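Local atomic coordinates of KLLA0B12012p (Kluyveromyces lactis, PDB entry 6Y3P), a protein that probably binds ATP through its C-terminal ATP-grasp domain of the tubulin-tyrosine ligase family and is a direct partner of the mRNA decapping enzyme Dcp2. Residues Tyr21-Leu24 with Asn25-Phe28; Ile363-Leu366 with Phe367-Val371. All coordinates share one frame; numbering follows the deposited sequence.

Interaction 1: Tyr21-Leu24 with Asn25-Phe28; sequences YGPL and NRSF. With SO4 (sulfate ion), chain B.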
ATOM      1  N   TYR A  21     -16.987 -10.651   6.397  1.00 56.08           N
ATOM      2  CA  TYR A  21     -17.468 -11.951   6.898  1.00 57.04           C
ATOM      3  C   TYR A  21     -18.458 -12.655   5.936  1.00 63.48           C
ATOM      4  O   TYR A  21     -18.194 -13.791   5.533  1.00 64.08           O
ATOM      5  CB  TYR A  21     -18.036 -11.836   8.325  1.00 59.09           C
ATOM      6  CG  TYR A  21     -18.508 -13.159   8.896  1.00 62.16           C
ATOM      7  CD1 TYR A  21     -17.641 -13.987   9.605  1.00 63.41           C
ATOM      8  CD2 TYR A  21     -19.825 -13.578   8.737  1.00 64.64           C
ATOM      9  CE1 TYR A  21     -18.069 -15.214  10.113  1.00 65.27           C
ATOM     10  CE2 TYR A  21     -20.266 -14.795   9.248  1.00 66.77           C
ATOM     11  CZ  TYR A  21     -19.391 -15.603   9.950  1.00 77.11           C
ATOM     12  OH  TYR A  21     -19.858 -16.795  10.456  1.00 84.22           O
ATOM     13  N   GLY A  22     -19.574 -11.990   5.611  1.00 60.89           N
ATOM     14  CA  GLY A  22     -20.583 -12.475   4.674  1.00 61.28           C
ATOM     15  C   GLY A  22     -19.960 -12.865   3.346  1.00 65.74           C
ATOM     16  O   GLY A  22     -20.070 -14.039   2.954  1.00 65.20           O
ATOM     17  N   PRO A  23     -19.216 -11.920   2.677  1.00 62.19           N
ATOM     18  CA  PRO A  23     -18.508 -12.265   1.426  1.00 61.71           C
ATOM     19  C   PRO A  23     -17.614 -13.508   1.519  1.00 65.46           C
ATOM     20  O   PRO A  23     -17.704 -14.369   0.636  1.00 66.45           O
ATOM     21  CB  PRO A  23     -17.670 -11.011   1.139  1.00 62.12           C
ATOM     22  CG  PRO A  23     -18.426  -9.919   1.771  1.00 66.47           C
ATOM     23  CD  PRO A  23     -18.996 -10.495   3.019  1.00 62.81           C
ATOM     24  N   LEU A  24     -16.774 -13.613   2.583  1.00 59.19           N
ATOM     25  CA  LEU A  24     -15.882 -14.755   2.773  1.00 59.23           C
ATOM     26  C   LEU A  24     -16.632 -16.082   2.920  1.00 64.79           C
ATOM     27  O   LEU A  24     -16.208 -17.077   2.331  1.00 65.19           O
ATOM     28  CB  LEU A  24     -14.923 -14.542   3.955  1.00 59.00           C
ATOM     29  CG  LEU A  24     -13.677 -13.740   3.678  1.00 61.24           C
ATOM     30  CD1 LEU A  24     -13.083 -13.234   4.961  1.00 60.41           C
ATOM     31  CD2 LEU A  24     -12.671 -14.554   2.881  1.00 62.54           C
ATOM     32  N   ASN A  25     -17.771 -16.083   3.658  1.00 61.59           N
ATOM     33  CA  ASN A  25     -18.623 -17.261   3.830  1.00 61.84           C
ATOM     34  C   ASN A  25     -19.263 -17.711   2.527  1.00 64.22           C
ATOM     35  O   ASN A  25     -19.258 -18.906   2.248  1.00 63.50           O
ATOM     36  CB  ASN A  25     -19.672 -17.045   4.901  1.00 64.53           C
ATOM     37  CG  ASN A  25     -19.333 -17.739   6.193  1.00 95.08           C
ATOM     38  OD1 ASN A  25     -19.351 -18.973   6.306  1.00 95.29           O
ATOM     39  ND2 ASN A  25     -19.008 -16.955   7.195  1.00 86.69           N
ATOM     40  N   ARG A  26     -19.781 -16.762   1.711  1.00 61.37           N
ATOM     41  CA  ARG A  26     -20.388 -17.064   0.401  1.00 61.59           C
ATOM     42  C   ARG A  26     -19.332 -17.672  -0.539  1.00 65.74           C
ATOM     43  O   ARG A  26     -19.588 -18.680  -1.202  1.00 66.10           O
ATOM     44  CB  ARG A  26     -21.013 -15.810  -0.226  1.00 57.98           C
ATOM     45  CG  ARG A  26     -22.197 -15.271   0.589  1.00 61.89           C
ATOM     46  CD  ARG A  26     -22.932 -14.150  -0.140  1.00 60.63           C
ATOM     47  NE  ARG A  26     -22.201 -12.874  -0.143  1.00 57.91           N
ATOM     48  CZ  ARG A  26     -22.291 -11.943   0.808  1.00 70.60           C
ATOM     49  NH1 ARG A  26     -23.056 -12.142   1.877  1.00 54.04           N
ATOM     50  NH2 ARG A  26     -21.600 -10.813   0.705  1.00 55.63           N
ATOM     51  N   SER A  27     -18.132 -17.088  -0.522  1.00 60.59           N
ATOM     52  CA  SER A  27     -16.995 -17.515  -1.307  1.00 59.50           C
ATOM     53  C   SER A  27     -16.479 -18.900  -0.859  1.00 64.26           C
ATOM     54  O   SER A  27     -16.181 -19.729  -1.719  1.00 63.34           O
ATOM     55  CB  SER A  27     -15.904 -16.462  -1.237  1.00 60.98           C
ATOM     56  OG  SER A  27     -14.983 -16.718  -2.273  1.00 73.91           O
ATOM     57  N   PHE A  28     -16.393 -19.161   0.473  1.00 61.48           N
ATOM     58  CA  PHE A  28     -15.978 -20.476   0.983  1.00 62.93           C
ATOM     59  C   PHE A  28     -17.015 -21.547   0.605  1.00 68.95           C
ATOM     60  O   PHE A  28     -16.629 -22.633   0.167  1.00 69.67           O
ATOM     61  CB  PHE A  28     -15.720 -20.471   2.515  1.00 64.99           C
ATOM     62  CG  PHE A  28     -14.459 -19.752   2.958  1.00 65.51           C
ATOM     63  CD1 PHE A  28     -13.273 -19.871   2.231  1.00 67.68           C
ATOM     64  CD2 PHE A  28     -14.441 -19.000   4.129  1.00 67.31           C
ATOM     65  CE1 PHE A  28     -12.106 -19.203   2.640  1.00 67.38           C
ATOM     66  CE2 PHE A  28     -13.277 -18.323   4.530  1.00 69.19           C
ATOM     67  CZ  PHE A  28     -12.119 -18.425   3.780  1.00 66.26           C
TER
HETATM   68  S   SO4 B 801     -23.118  -9.168   3.729  1.00 90.13           S
HETATM   69  O1  SO4 B 801     -21.881  -8.595   3.179  1.00 90.98           O
HETATM   70  O2  SO4 B 801     -23.973  -9.624   2.638  1.00 91.02           O
HETATM   71  O3  SO4 B 801     -23.829  -8.169   4.517  1.00 89.53           O
HETATM   72  O4  SO4 B 801     -22.817 -10.296   4.596  1.00 91.92           O
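R26 holds oxygen O2 of a sulfate, probably from the crystallisation liquor, with both terminal nitrogens of its guanidinium: NH1 reaches SO4 O2 at 2.8 Å, and NH2 adds a weak bond to the same oxygen at 3.3 Å. Weak bonds from NH1 to O4 and from NH2 to O1 complete the grip, with the sulfur in the guanidinium plane at its edge. A bend at the third side-chain torsion (chi3 -74°) folds the chain back over the start of the helix, where one guanidinium face rests on the backbone of G22 and P23, with P23 N 3.3 Å from R26 NH2. Having no side chain, G22 lets the anion settle beside its CA, 3.1 Å from SO4 O4. The segment is the first two turns of helix 21-31, the crossover helix of a beta-alpha-beta unit between parallel strands 8-12 and 37-38, and its i to i+4 backbone bonds run unbroken from N25 to F28. N25 points ND2 at one face of the Y21 ring, near the rim by CZ (3.1 Å), with ring and amide planes 60° apart. L24 and F28 lie side by side facing strands 8-12 and 48-52, L24 CD2 4.0 Å from F28 CZ.

Interaction 2: Ile363-Leu366 with Phe367-Val371; sequences IDEL and FDDVV
I363 and F367, one turn apart on helix 357-375, lead the apolar packing of an amphipathic helix wedged between helix 21-31 and the antiparallel sheet that contains strands 215-224 and 228-239. I363 CG2 approaches the F367 ring at its edge, 3.6 Å from CE2, while L366 CG stands over one ring face and its CD2 lies 3.8 Å from the same CE2. L366 sends its other methyl, CD1, along V370 to within 4.0 Å of CG2. The ring is further fixed by an edge-to-face stack with F352. Among backbone bonds, the i to i+4 ladder runs unbroken from F367 N to I363 O through V370 N to L366 O. The acidic residues divide: D364 pairs with R26 of helix 21-31, while E365 and D369 lie toward strand 228-239. With CG trans to the backbone N (chi1 -176°) and the chain extended, the E365 carboxylate is carried out to a salt bridge with R234, which probably eases the proximity of the D369 carboxylate. The two carboxylates are turned 83° from each other, with E365 OE2 4.1 Å from D369 OD2. D369 OD2 also lies 3.1 Å from E365 O; both are acceptors, so the approach is not a hydrogen bond.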
ATOM      1  N   ILE A 363     -16.139  -5.746  -3.478  1.00 47.78           N
ATOM      2  CA  ILE A 363     -15.510  -6.526  -2.408  1.00 47.52           C
ATOM      3  C   ILE A 363     -15.916  -8.014  -2.516  1.00 52.62           C
ATOM      4  O   ILE A 363     -15.074  -8.883  -2.251  1.00 50.16           O
ATOM      5  CB  ILE A 363     -15.769  -5.858  -1.016  1.00 50.27           C
ATOM      6  CG1 ILE A 363     -15.007  -4.519  -0.880  1.00 49.70           C
ATOM      7  CG2 ILE A 363     -15.510  -6.767   0.188  1.00 51.04           C
ATOM      8  CD1 ILE A 363     -13.445  -4.595  -0.881  1.00 52.62           C
ATOM      9  N   ASP A 364     -17.178  -8.299  -2.967  1.00 50.13           N
ATOM     10  CA  ASP A 364     -17.690  -9.667  -3.176  1.00 49.99           C
ATOM     11  C   ASP A 364     -16.892 -10.401  -4.254  1.00 53.85           C
ATOM     12  O   ASP A 364     -16.585 -11.576  -4.102  1.00 55.85           O
ATOM     13  CB  ASP A 364     -19.163  -9.633  -3.597  1.00 52.54           C
ATOM     14  CG  ASP A 364     -20.170  -9.455  -2.484  1.00 63.58           C
ATOM     15  OD1 ASP A 364     -19.747  -9.310  -1.316  1.00 63.04           O
ATOM     16  OD2 ASP A 364     -21.389  -9.474  -2.780  1.00 74.41           O
ATOM     17  N   GLU A 365     -16.555  -9.702  -5.335  1.00 49.05           N
ATOM     18  CA  GLU A 365     -15.808 -10.257  -6.453  1.00 48.61           C
ATOM     19  C   GLU A 365     -14.345 -10.434  -6.061  1.00 52.42           C
ATOM     20  O   GLU A 365     -13.689 -11.343  -6.568  1.00 53.60           O
ATOM     21  CB  GLU A 365     -15.948  -9.337  -7.676  1.00 49.69           C
ATOM     22  CG  GLU A 365     -15.270  -9.890  -8.918  1.00 61.75           C
ATOM     23  CD  GLU A 365     -15.213  -8.987 -10.129  1.00 72.06           C
ATOM     24  OE1 GLU A 365     -16.147  -8.173 -10.316  1.00 59.82           O
ATOM     25  OE2 GLU A 365     -14.256  -9.136 -10.921  1.00 69.92           O
ATOM     26  N   LEU A 366     -13.840  -9.578  -5.147  1.00 47.14           N
ATOM     27  CA  LEU A 366     -12.467  -9.671  -4.679  1.00 45.67           C
ATOM     28  C   LEU A 366     -12.260 -10.979  -3.919  1.00 50.97           C
ATOM     29  O   LEU A 366     -11.327 -11.723  -4.248  1.00 51.31           O
ATOM     30  CB  LEU A 366     -12.073  -8.449  -3.812  1.00 44.17           C
ATOM     31  CG  LEU A 366     -10.844  -8.588  -2.864  1.00 46.99           C
ATOM     32  CD1 LEU A 366      -9.539  -8.791  -3.622  1.00 45.14           C
ATOM     33  CD2 LEU A 366     -10.741  -7.411  -1.934  1.00 51.25           C
ATOM     34  N   PHE A 367     -13.119 -11.250  -2.907  1.00 48.11           N
ATOM     35  CA  PHE A 367     -13.015 -12.439  -2.052  1.00 48.40           C
ATOM     36  C   PHE A 367     -13.403 -13.699  -2.794  1.00 53.30           C
ATOM     37  O   PHE A 367     -12.837 -14.736  -2.504  1.00 54.69           O
ATOM     38  CB  PHE A 367     -13.746 -12.264  -0.715  1.00 50.12           C
ATOM     39  CG  PHE A 367     -13.010 -11.250   0.124  1.00 51.49           C
ATOM     40  CD1 PHE A 367     -11.832 -11.589   0.783  1.00 54.48           C
ATOM     41  CD2 PHE A 367     -13.433  -9.924   0.173  1.00 55.05           C
ATOM     42  CE1 PHE A 367     -11.112 -10.630   1.503  1.00 55.46           C
ATOM     43  CE2 PHE A 367     -12.702  -8.960   0.882  1.00 56.88           C
ATOM     44  CZ  PHE A 367     -11.566  -9.326   1.566  1.00 54.60           C
ATOM     45  N   ASP A 368     -14.224 -13.583  -3.846  1.00 51.11           N
ATOM     46  CA  ASP A 368     -14.558 -14.685  -4.737  1.00 52.31           C
ATOM     47  C   ASP A 368     -13.283 -15.168  -5.467  1.00 57.75           C
ATOM     48  O   ASP A 368     -13.003 -16.361  -5.483  1.00 57.56           O
ATOM     49  CB  ASP A 368     -15.618 -14.236  -5.750  1.00 55.31           C
ATOM     50  CG  ASP A 368     -16.316 -15.416  -6.377  1.00 76.12           C
ATOM     51  OD1 ASP A 368     -17.155 -16.051  -5.679  1.00 81.67           O
ATOM     52  OD2 ASP A 368     -15.940 -15.790  -7.516  1.00 77.88           O
ATOM     53  N   ASP A 369     -12.480 -14.219  -6.001  1.00 55.18           N
ATOM     54  CA  ASP A 369     -11.237 -14.481  -6.715  1.00 54.79           C
ATOM     55  C   ASP A 369     -10.160 -15.024  -5.819  1.00 59.15           C
ATOM     56  O   ASP A 369      -9.463 -15.955  -6.220  1.00 59.06           O
ATOM     57  CB  ASP A 369     -10.751 -13.216  -7.422  1.00 56.82           C
ATOM     58  CG  ASP A 369     -11.675 -12.711  -8.527  1.00 71.38           C
ATOM     59  OD1 ASP A 369     -12.441 -13.533  -9.089  1.00 73.82           O
ATOM     60  OD2 ASP A 369     -11.625 -11.491  -8.838  1.00 76.57           O
ATOM     61  N   VAL A 370     -10.036 -14.468  -4.592  1.00 54.67           N
ATOM     62  CA  VAL A 370      -9.035 -14.879  -3.610  1.00 53.25           C
ATOM     63  C   VAL A 370      -9.260 -16.338  -3.238  1.00 55.97           C
ATOM     64  O   VAL A 370      -8.332 -17.137  -3.306  1.00 55.47           O
ATOM     65  CB  VAL A 370      -9.009 -13.936  -2.368  1.00 56.83           C
ATOM     66  CG1 VAL A 370      -8.194 -14.540  -1.222  1.00 56.31           C
ATOM     67  CG2 VAL A 370      -8.465 -12.559  -2.742  1.00 55.88           C
ATOM     68  N   VAL A 371     -10.505 -16.689  -2.917  1.00 51.80           N
ATOM     69  CA  VAL A 371     -10.875 -18.054  -2.554  1.00 51.74           C
ATOM     70  C   VAL A 371     -10.770 -19.026  -3.755  1.00 56.92           C
ATOM     71  O   VAL A 371     -10.144 -20.072  -3.612  1.00 58.78           O
ATOM     72  CB  VAL A 371     -12.254 -18.085  -1.852  1.00 55.22           C
ATOM     73  CG1 VAL A 371     -12.740 -19.508  -1.622  1.00 55.39           C
ATOM     74  CG2 VAL A 371     -12.209 -17.306  -0.531  1.00 54.46           C
TER

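Interactions 1 and 2 illustrate how residues far apart in a chain can build one helix-helix interface. Residues 21-28 come first, near the start of this C-terminal fragment, and 363-371 follow more than 300 residues later, yet their centres lie 9 Å apart. Helix 21-31 belongs to the unit of the four-stranded parallel sheet, whereas helix 357-375 packs against the six-stranded antiparallel sheet, so their contact joins the parallel-sheet unit to the antiparallel sheet. Two polar links tie them: S27 OG lies 2.9 Å from F367 O, probably hydrogen-bonded, and R26 NH2 forms a salt bridge with D364 OD1 at 3.1 Å. The same R26 thus serves both D364 and the sulfate.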